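Local coordinates for organic hydroperoxide resistance protein OHRB (Bacillus subtilis, PDB 2BJO), which takes part in resistance to organic hydroperoxides and, as a member of the OsmC/Ohr family, probably reduces them through a pair of redox-active cysteines, at residues D26-V30 with T40-P44; G51-F56 with H116-S122; V94-T100 with D130-K136. The protein carries 3 engineered substitutions. One frame throughout, in Å; residues are numbered along the deposited sequence.

Interaction 1: residues D26-V30 with T40-P44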
loop_
_atom_site.group_PDB
_atom_site.type_symbol
_atom_site.label_atom_id
_atom_site.label_comp_id
_atom_site.label_asym_id
_atom_site.label_seq_id
_atom_site.Cartn_x
_atom_site.Cartn_y
_atom_site.Cartn_z
ATOM N N ASP A 26 11.458 -5.960 6.189
ATOM C CA ASP A 26 11.618 -6.624 7.491
ATOM C C ASP A 26 11.561 -5.501 8.519
ATOM O O ASP A 26 12.567 -4.872 8.766
ATOM C CB ASP A 26 12.912 -7.429 7.531
ATOM C CG ASP A 26 12.986 -8.405 8.692
ATOM O OD1 ASP A 26 14.030 -9.069 8.780
ATOM O OD2 ASP A 26 12.051 -8.556 9.508
ATOM N N PHE A 27 10.390 -5.230 9.081
ATOM C CA PHE A 27 10.222 -4.063 9.933
ATOM C C PHE A 27 9.208 -4.288 11.026
ATOM O O PHE A 27 8.213 -4.987 10.833
ATOM C CB PHE A 27 9.660 -2.818 9.211
ATOM C CG PHE A 27 10.439 -2.380 8.018
ATOM C CD1 PHE A 27 10.126 -2.865 6.757
ATOM C CD2 PHE A 27 11.489 -1.478 8.161
ATOM C CE1 PHE A 27 10.861 -2.449 5.646
ATOM C CE2 PHE A 27 12.245 -1.049 7.075
ATOM C CZ PHE A 27 11.925 -1.548 5.815
ATOM N N ASP A 28 9.492 -3.624 12.142
ATOM C CA ASP A 28 8.454 -3.401 13.138
ATOM C C ASP A 28 7.402 -2.437 12.597
ATOM O O ASP A 28 7.715 -1.597 11.765
ATOM C CB ASP A 28 8.998 -2.796 14.425
ATOM C CG ASP A 28 10.021 -3.675 15.099
ATOM O OD1 ASP A 28 9.763 -4.879 15.184
ATOM O OD2 ASP A 28 11.067 -3.169 15.555
ATOM N N ILE A 29 6.189 -2.573 13.124
ATOM C CA ILE A 29 5.062 -1.685 12.922
ATOM C C ILE A 29 5.054 -0.865 14.201
ATOM O O ILE A 29 4.989 -1.429 15.300
ATOM C CB ILE A 29 3.745 -2.445 12.684
ATOM C CG1 ILE A 29 3.875 -3.344 11.434
ATOM C CG2 ILE A 29 2.569 -1.494 12.593
ATOM C CD1 ILE A 29 4.065 -2.641 10.079
ATOM N N VAL A 30 5.121 0.451 14.030
ATOM C CA VAL A 30 5.237 1.348 15.174
ATOM C C VAL A 30 4.041 2.283 15.347
ATOM O O VAL A 30 3.332 2.651 14.424
ATOM C CB VAL A 30 6.541 2.235 15.148
ATOM C CG1 VAL A 30 7.794 1.368 15.309
ATOM C CG2 VAL A 30 6.616 3.197 13.924
ATOM N N THR A 40 11.830 1.787 16.262
ATOM C CA THR A 40 11.990 2.105 14.850
ATOM C C THR A 40 11.085 1.245 13.986
ATOM O O THR A 40 10.862 0.075 14.268
ATOM C CB THR A 40 13.418 1.811 14.379
ATOM O OG1 THR A 40 13.689 0.418 14.629
ATOM C CG2 THR A 40 14.384 2.718 15.127
ATOM N N GLY A 41 10.554 1.821 12.918
ATOM C CA GLY A 41 9.743 0.996 12.041
ATOM C C GLY A 41 8.863 1.784 11.111
ATOM O O GLY A 41 9.083 2.968 10.909
ATOM N N THR A 42 7.870 1.080 10.590
ATOM C CA THR A 42 6.959 1.622 9.599
ATOM C C THR A 42 5.540 1.511 10.154
ATOM O O THR A 42 5.327 1.096 11.301
ATOM C CB THR A 42 7.168 0.958 8.200
ATOM O OG1 THR A 42 6.576 1.793 7.188
ATOM C CG2 THR A 42 6.654 -0.451 8.118
ATOM N N ASN A 43 4.596 1.907 9.300
ATOM C CA ASN A 43 3.169 1.733 9.547
ATOM C C ASN A 43 2.392 1.554 8.231
ATOM O O ASN A 43 2.950 1.782 7.167
ATOM C CB ASN A 43 2.647 2.874 10.426
ATOM C CG ASN A 43 2.687 4.222 9.744
ATOM O OD1 ASN A 43 2.366 4.384 8.565
ATOM N ND2 ASN A 43 3.104 5.221 10.523
ATOM N N PRO A 44 1.105 1.165 8.289
ATOM C CA PRO A 44 0.369 0.938 7.042
ATOM C C PRO A 44 0.227 2.176 6.159
ATOM O O PRO A 44 0.230 2.027 4.944
ATOM C CB PRO A 44 -0.982 0.397 7.530
ATOM C CG PRO A 44 -0.666 -0.169 8.861
ATOM C CD PRO A 44 0.220 0.888 9.432
HETATM O O HOH W 1 12.013 -2.178 12.232
HETATM O O HOH W 2 11.960 -1.030 17.216
HETATM O O HOH W 3 13.911 -2.420 14.887
HETATM O O HOH W 4 2.469 5.108 13.613
#
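Thr42 and the chain from Asp28 to Val30 are joined by a single beta bridge at Ile29. Thr42 N donates to Asp28 O at 2.9 Å. Val30 N donates to Thr42 O at 2.8 Å. Thr42 O also receives a CA-H...O contact from Ile29 CA.

Thr42 turns its methyl to the strand. CG2 sits between the backbone N and the carbonyl carbon, which puts OG1 anti to the backbone N (chi1 -162°). The methyl lies near Ile29 CD1 at 3.9 Å and Phe27 CB at 4.0 Å, and meets the Phe27 ring obliquely. OG1 instead hydrogen-bonds Gln46.

Val30 spreads its two methyls over the loop. CG1, beside its own backbone N (chi1 -66°), touches Thr40 O at 3.5 Å. CG2 leans on Thr42 O at 3.6 Å. Gly41 fits closely here: its CA lies 3.3 Å from Asp28 O, and Val30 CG1 packs against its N.

The Asp28 carboxylate does not bond Thr40 directly. A water links its OD2 to Thr40 OG1, and a second, held by Thr40 N, probably reaches OD2 too. OD1 is held by His17. Another water joins Val30 O to Asn43 ND2, while Asn43 OD1 caps helix 44-65 at Gln46 N. From the second subunit, Leu25 packs on Phe27 and Thr42.

The contact thus has an apolar side next to the dimer partner and a hydrated side around Asp28. Backbone bonds fix the loop just before the helix N-cap, and water carries the link between carboxylate and loop.

Interaction 2: residues G51-F56 with H116-S122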
loop_
_atom_site.group_PDB
_atom_site.type_symbol
_atom_site.label_atom_id
_atom_site.label_comp_id
_atom_site.label_asym_id
_atom_site.label_seq_id
_atom_site.Cartn_x
_atom_site.Cartn_y
_atom_site.Cartn_z
ATOM N N GLY A 51 4.073 2.753 -1.797
ATOM C CA GLY A 51 3.505 1.999 -2.891
ATOM C C GLY A 51 2.838 2.853 -3.939
ATOM O O GLY A 51 3.040 2.656 -5.132
ATOM N N TYR A 52 2.034 3.806 -3.481
ATOM C CA TYR A 52 1.325 4.724 -4.376
ATOM C C TYR A 52 2.297 5.645 -5.095
ATOM O O TYR A 52 2.105 5.910 -6.270
ATOM C CB TYR A 52 0.304 5.587 -3.625
ATOM C CG TYR A 52 -0.943 5.960 -4.409
ATOM C CD1 TYR A 52 -0.911 6.233 -5.783
ATOM C CD2 TYR A 52 -2.186 6.021 -3.769
ATOM C CE1 TYR A 52 -2.057 6.543 -6.491
ATOM C CE2 TYR A 52 -3.349 6.338 -4.478
ATOM C CZ TYR A 52 -3.282 6.614 -5.841
ATOM O OH TYR A 52 -4.406 6.941 -6.567
ATOM N N ALA A 53 3.336 6.135 -4.424
ATOM C CA ALA A 53 4.335 6.998 -5.049
ATOM C C ALA A 53 5.028 6.273 -6.222
ATOM O O ALA A 53 5.152 6.750 -7.359
ATOM C CB ALA A 53 5.275 7.519 -3.965
ATOM N N ALA A 54 5.441 5.055 -5.912
ATOM C CA ALA A 54 6.078 4.143 -6.831
ATOM C C ALA A 54 5.162 3.737 -7.993
ATOM O O ALA A 54 5.589 3.747 -9.149
ATOM C CB ALA A 54 6.497 2.927 -6.060
ATOM N N CYS A 55 3.925 3.361 -7.665
ATOM C CA CYS A 55 2.897 3.031 -8.649
ATOM C C CYS A 55 2.687 4.210 -9.598
ATOM O O CYS A 55 2.585 4.005 -10.816
ATOM C CB CYS A 55 1.555 2.683 -7.974
ATOM S SG CYS A 55 0.115 2.370 -9.027
ATOM N N PHE A 56 2.616 5.415 -9.038
ATOM C CA PHE A 56 2.321 6.579 -9.857
ATOM C C PHE A 56 3.488 6.957 -10.779
ATOM O O PHE A 56 3.257 7.300 -11.936
ATOM C CB PHE A 56 1.890 7.765 -9.005
ATOM C CG PHE A 56 1.010 8.739 -9.730
ATOM C CD1 PHE A 56 1.533 9.839 -10.381
ATOM C CD2 PHE A 56 -0.370 8.537 -9.750
ATOM C CE1 PHE A 56 0.711 10.742 -11.048
ATOM C CE2 PHE A 56 -1.207 9.434 -10.401
ATOM C CZ PHE A 56 -0.666 10.537 -11.048
ATOM N N HIS A 116 -2.991 8.812 -13.603
ATOM C CA HIS A 116 -4.022 8.541 -12.612
ATOM C C HIS A 116 -5.071 7.573 -13.133
ATOM O O HIS A 116 -5.735 6.919 -12.351
ATOM C CB HIS A 116 -4.696 9.845 -12.182
ATOM C CG HIS A 116 -5.445 9.756 -10.892
ATOM N ND1 HIS A 116 -6.694 10.315 -10.707
ATOM C CD2 HIS A 116 -5.125 9.171 -9.718
ATOM C CE1 HIS A 116 -7.105 10.084 -9.477
ATOM N NE2 HIS A 116 -6.169 9.397 -8.852
ATOM N N GLU A 117 -5.257 7.486 -14.440
ATOM C CA GLU A 117 -6.217 6.539 -14.991
ATOM C C GLU A 117 -5.545 5.163 -15.102
ATOM O O GLU A 117 -6.221 4.143 -14.975
ATOM C CB GLU A 117 -6.850 7.118 -16.279
ATOM C CG GLU A 117 -7.407 8.580 -16.268
ATOM C CD GLU A 117 -7.886 9.245 -14.946
ATOM O OE1 GLU A 117 -7.545 10.435 -14.671
ATOM O OE2 GLU A 117 -8.610 8.640 -14.121
ATOM N N PHE A 118 -4.229 5.085 -15.301
ATOM C CA PHE A 118 -3.483 3.820 -15.426
ATOM C C PHE A 118 -2.995 3.117 -14.147
ATOM O O PHE A 118 -3.100 1.899 -14.065
ATOM C CB PHE A 118 -2.312 4.097 -16.381
ATOM C CG PHE A 118 -1.388 2.950 -16.655
ATOM C CD1 PHE A 118 -1.448 2.279 -17.870
ATOM C CD2 PHE A 118 -0.440 2.538 -15.719
ATOM C CE1 PHE A 118 -0.587 1.205 -18.153
ATOM C CE2 PHE A 118 0.408 1.481 -16.000
ATOM C CZ PHE A 118 0.347 0.810 -17.207
ATOM N N CYS A 119 -2.454 3.863 -13.183
ATOM C CA CYS A 119 -1.883 3.363 -11.937
ATOM C C CYS A 119 -2.853 2.449 -11.216
ATOM O O CYS A 119 -3.943 2.902 -10.847
ATOM C CB CYS A 119 -1.488 4.504 -10.992
ATOM S SG CYS A 119 -1.017 4.131 -9.265
ATOM N N PRO A 120 -2.479 1.164 -11.088
ATOM C CA PRO A 120 -3.349 0.281 -10.315
ATOM C C PRO A 120 -3.787 0.783 -8.927
ATOM O O PRO A 120 -4.889 0.442 -8.534
ATOM C CB PRO A 120 -2.496 -0.999 -10.224
ATOM C CG PRO A 120 -1.755 -1.039 -11.519
ATOM C CD PRO A 120 -1.342 0.404 -11.648
ATOM N N TYR A 121 -3.003 1.549 -8.175
ATOM C CA TYR A 121 -3.463 2.070 -6.871
ATOM C C TYR A 121 -4.614 3.078 -7.022
ATOM O O TYR A 121 -5.502 3.114 -6.163
ATOM C CB TYR A 121 -2.362 2.717 -6.036
ATOM C CG TYR A 121 -1.419 1.892 -5.192
ATOM C CD1 TYR A 121 -1.090 2.316 -3.906
ATOM C CD2 TYR A 121 -0.834 0.722 -5.658
ATOM C CE1 TYR A 121 -0.204 1.602 -3.087
ATOM C CE2 TYR A 121 0.048 -0.005 -4.874
ATOM C CZ TYR A 121 0.358 0.446 -3.592
ATOM O OH TYR A 121 1.226 -0.294 -2.842
ATOM N N SER A 122 -4.610 3.856 -8.106
ATOM C CA SER A 122 -5.648 4.854 -8.428
ATOM C C SER A 122 -6.970 4.182 -8.780
ATOM O O SER A 122 -8.056 4.616 -8.400
ATOM C CB SER A 122 -5.189 5.814 -9.532
ATOM O OG SER A 122 -4.006 6.484 -9.117
#
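Cys55 and Cys119 are joined by a disulfide, with SG to SG at 2.1 Å. Its chi3 of 132° lies well beyond the roughly 90° usual for disulfides. It ties helix 44-65 to the junction between helices 105-118 and 120-125. Both SG atoms stand anti to their own backbone N (chi1 175° in Cys55), which turns the two sulfurs toward each other. Cys55 SG also lies 3.6 Å from Pro120 CD and oblique to the Tyr121 ring.

Tyr52 can be followed outward. Its CB meets Tyr121 CD1 at 3.6 Å. CG lies against the same CD1 and Tyr121 CB. CD1 sits by Tyr121 CB, with Cys119 SG a little farther off, and CD2 faces Tyr121 CD1 and CB. Tyr121 CB stands over the centre of this ring, a CH-pi contact at 3.7 Å. CE1 reaches Ser122 OG and, at 3.8 Å, Cys119 SG, while CE2 stays near Tyr121 CB. CZ approaches Ser122 OG. At the tip, Tyr52 OH shares a 2.6 Å hydrogen bond with Ser122 OG, which lies near the ring plane. The same OH stands at the edge of the His116 ring.

The Tyr121 ring lies over the Gly51 backbone, and its OH is 3.2 Å from Gly51 CA. That OH hydrogen-bonds Pro44 O of the second subunit. Phe56 CE2 packs against His116 CA at 3.7 Å.

The disulfide records the oxidised state of the protein. As in other Ohr proteins, these cysteines are probably the redox pair. Both sulfurs are buried beside aromatic rings, and the Tyr52-Ser122 bond satisfies a buried hydroxyl next to them.

Interaction 3: residues V94-T100 with D130-K136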
loop_
_atom_site.group_PDB
_atom_site.type_symbol
_atom_site.label_atom_id
_atom_site.label_comp_id
_atom_site.label_asym_id
_atom_site.label_seq_id
_atom_site.Cartn_x
_atom_site.Cartn_y
_atom_site.Cartn_z
ATOM N N VAL A 94 -5.226 10.864 0.671
ATOM C CA VAL A 94 -3.987 10.783 -0.119
ATOM C C VAL A 94 -3.733 12.054 -0.928
ATOM O O VAL A 94 -4.624 12.468 -1.650
ATOM C CB VAL A 94 -3.968 9.595 -1.138
ATOM C CG1 VAL A 94 -2.643 9.524 -1.906
ATOM C CG2 VAL A 94 -4.185 8.234 -0.476
ATOM N N THR A 95 -2.537 12.636 -0.830
ATOM C CA THR A 95 -2.071 13.655 -1.763
ATOM C C THR A 95 -0.801 13.144 -2.459
ATOM O O THR A 95 0.063 12.522 -1.843
ATOM C CB THR A 95 -1.956 15.023 -1.051
ATOM O OG1 THR A 95 -3.285 15.455 -0.719
ATOM C CG2 THR A 95 -1.333 16.081 -1.942
ATOM N N LEU A 96 -0.672 13.381 -3.763
ATOM C CA LEU A 96 0.538 13.084 -4.527
ATOM C C LEU A 96 1.074 14.395 -5.106
ATOM O O LEU A 96 0.348 15.067 -5.833
ATOM C CB LEU A 96 0.294 12.045 -5.633
ATOM C CG LEU A 96 -0.276 10.675 -5.245
ATOM C CD1 LEU A 96 -0.821 9.921 -6.451
ATOM C CD2 LEU A 96 0.736 9.793 -4.521
ATOM N N VAL A 97 2.322 14.749 -4.794
ATOM C CA VAL A 97 2.928 16.003 -5.258
ATOM C C VAL A 97 3.930 15.546 -6.308
ATOM O O VAL A 97 4.906 14.864 -5.994
ATOM C CB VAL A 97 3.615 16.837 -4.175
ATOM C CG1 VAL A 97 4.025 18.221 -4.721
ATOM C CG2 VAL A 97 2.708 17.071 -2.973
ATOM N N VAL A 98 3.671 15.929 -7.556
ATOM C CA VAL A 98 4.463 15.470 -8.681
ATOM C C VAL A 98 5.426 16.533 -9.216
ATOM O O VAL A 98 4.986 17.607 -9.652
ATOM C CB VAL A 98 3.528 15.000 -9.808
ATOM C CG1 VAL A 98 4.343 14.413 -10.945
ATOM C CG2 VAL A 98 2.511 13.987 -9.289
ATOM N N ASN A 99 6.714 16.200 -9.161
ATOM C CA ASN A 99 7.814 17.006 -9.658
ATOM C C ASN A 99 8.289 16.303 -10.922
ATOM O O ASN A 99 8.866 15.220 -10.822
ATOM C CB ASN A 99 8.929 17.194 -8.625
ATOM C CG ASN A 99 10.140 17.973 -9.160
ATOM O OD1 ASN A 99 10.105 18.630 -10.198
ATOM N ND2 ASN A 99 11.253 17.877 -8.445
ATOM N N THR A 100 8.031 16.912 -12.076
ATOM C CA THR A 100 8.543 16.445 -13.365
ATOM C C THR A 100 9.600 17.350 -14.020
ATOM O O THR A 100 9.652 17.472 -15.246
ATOM C CB THR A 100 7.409 16.249 -14.380
ATOM O OG1 THR A 100 6.649 17.464 -14.481
ATOM C CG2 THR A 100 6.543 15.088 -13.990
ATOM N N ASP A 130 -10.377 10.467 -2.022
ATOM C CA ASP A 130 -10.387 11.694 -2.802
ATOM C C ASP A 130 -8.916 12.108 -3.017
ATOM O O ASP A 130 -8.402 13.061 -2.423
ATOM C CB ASP A 130 -11.317 12.721 -2.125
ATOM C CG ASP A 130 -11.307 12.690 -0.581
ATOM O OD1 ASP A 130 -11.099 11.619 0.060
ATOM O OD2 ASP A 130 -11.531 13.780 0.006
ATOM N N VAL A 131 -8.252 11.363 -3.901
ATOM C CA VAL A 131 -6.828 11.537 -4.218
ATOM C C VAL A 131 -6.506 12.880 -4.895
ATOM O O VAL A 131 -6.916 13.132 -6.035
ATOM C CB VAL A 131 -6.282 10.385 -5.105
ATOM C CG1 VAL A 131 -4.798 10.606 -5.401
ATOM C CG2 VAL A 131 -6.497 9.038 -4.429
ATOM N N LYS A 132 -5.769 13.725 -4.183
ATOM C CA LYS A 132 -5.375 15.059 -4.651
ATOM C C LYS A 132 -4.017 14.982 -5.328
ATOM O O LYS A 132 -3.066 14.458 -4.761
ATOM C CB LYS A 132 -5.285 16.086 -3.521
ATOM C CG LYS A 132 -6.629 16.318 -2.842
ATOM C CD LYS A 132 -6.482 16.935 -1.467
ATOM C CE LYS A 132 -7.819 16.954 -0.727
ATOM N NZ LYS A 132 -7.600 17.285 0.717
ATOM N N LEU A 133 -3.976 15.520 -6.543
ATOM C CA LEU A 133 -2.841 15.521 -7.458
ATOM C C LEU A 133 -2.358 16.954 -7.600
ATOM O O LEU A 133 -3.124 17.836 -7.968
ATOM C CB LEU A 133 -3.219 14.979 -8.832
ATOM C CG LEU A 133 -3.818 13.574 -8.871
ATOM C CD1 LEU A 133 -4.164 13.246 -10.295
ATOM C CD2 LEU A 133 -2.955 12.466 -8.314
ATOM N N GLU A 134 -1.087 17.172 -7.290
ATOM C CA GLU A 134 -0.465 18.482 -7.314
ATOM C C GLU A 134 0.814 18.420 -8.131
ATOM O O GLU A 134 1.647 17.568 -7.883
ATOM C CB GLU A 134 -0.135 18.939 -5.891
ATOM C CG GLU A 134 -1.367 19.080 -5.018
ATOM C CD GLU A 134 -1.100 19.511 -3.575
ATOM O OE1 GLU A 134 0.060 19.836 -3.221
ATOM O OE2 GLU A 134 -2.095 19.522 -2.803
ATOM N N LEU A 135 0.955 19.302 -9.106
ATOM C CA LEU A 135 2.212 19.524 -9.792
ATOM C C LEU A 135 3.036 20.582 -9.092
ATOM O O LEU A 135 2.458 21.492 -8.529
ATOM C CB LEU A 135 2.000 20.099 -11.188
ATOM C CG LEU A 135 1.628 19.245 -12.392
ATOM C CD1 LEU A 135 1.199 20.171 -13.515
ATOM C CD2 LEU A 135 2.844 18.371 -12.752
ATOM N N LYS A 136 4.359 20.489 -9.141
ATOM C CA LYS A 136 5.226 21.602 -8.756
ATOM C C LYS A 136 6.124 22.007 -9.928
ATOM O O LYS A 136 6.678 21.157 -10.637
ATOM C CB LYS A 136 6.024 21.302 -7.493
ATOM C CG LYS A 136 6.530 19.904 -7.280
ATOM C CD LYS A 136 7.185 19.788 -5.904
ATOM C CE LYS A 136 8.603 20.314 -5.824
ATOM N NZ LYS A 136 9.365 19.675 -4.695
HETATM O O HOH W 5 -7.125 13.140 -0.161
HETATM O O HOH W 6 9.895 21.175 -10.995
#
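Five backbone hydrogen bonds join Val94-Val98 to Lys132-Lys136 as neighbouring parallel strands. Lys132 N donates to Val94 O, and Leu96 N to Lys132 O. Glu134 N then donates to Leu96 O at 2.9 Å. Val98 N donates to Glu134 O at 2.6 Å. Lys136 N closes the ladder on Val98 O. CA-H...O contacts accompany the ladder, such as Thr95 CA to Lys132 O. The short strand axes run 4.6 Å apart at closest approach.

Apolar contacts lie on the face that bears Leu96, Val98, Leu133 and Leu135. Leu96 and Leu133 lie side by side and point the same way, with CD1 of Leu96 3.8 Å from CD2 of Leu133. Leu96 CD1 also approaches Val131 CG1. This face packs on helices 44-65 and 105-118.

The other face carries Thr95, Val97, Lys132 and Glu134. Lys132 uses its carbon chain, and Thr95 OG1 touches its CB at 3.5 Å. Glu134 keeps its chain extended beyond CG and brings its carboxylate oxygens to the methyls of Thr95 and Val97, with OE2 3.6 Å from Thr95 CG2. At the strand end, Lys136 places CG between its backbone N and carbonyl carbon (chi1 37°). Its carbon chain crosses Val97 at about a right angle, with CD of Lys136 3.7 Å from Val97 CG1.

Water bridges both ends. One joins Val94 O to Asp130 O, the other Asn99 OD1 to Lys136 O. Asn99 OD1 also accepts from Lys101 N.

The face toward the helices is wholly aliphatic in its Leu96, Val98, Leu133 and Leu135. The other mixes Thr95 and Val97 with charged chains. The ladder adds the C-terminal strand to the sheet edge beside strand 89-99.

From the N terminus, interaction 1 comes first. It closes the short loop between strand 26-28 and helix 44-65, and is complete before the others open. Interaction 2 starts within that helix and closes a long loop that includes strands 74-84 and 89-99. Interaction 3 opens inside this loop, at strand 89-99, and closes after it, at the C-terminal strand. The two therefore cross. They also touch: Tyr52 and Phe56 pack on Leu96, and His116 packs on Leu133, so helices and mixed sheet share one core. Interaction 1 lies apart, about 25 Å from interaction 3 between centres. Interactions 1 and 2 both touch the second subunit.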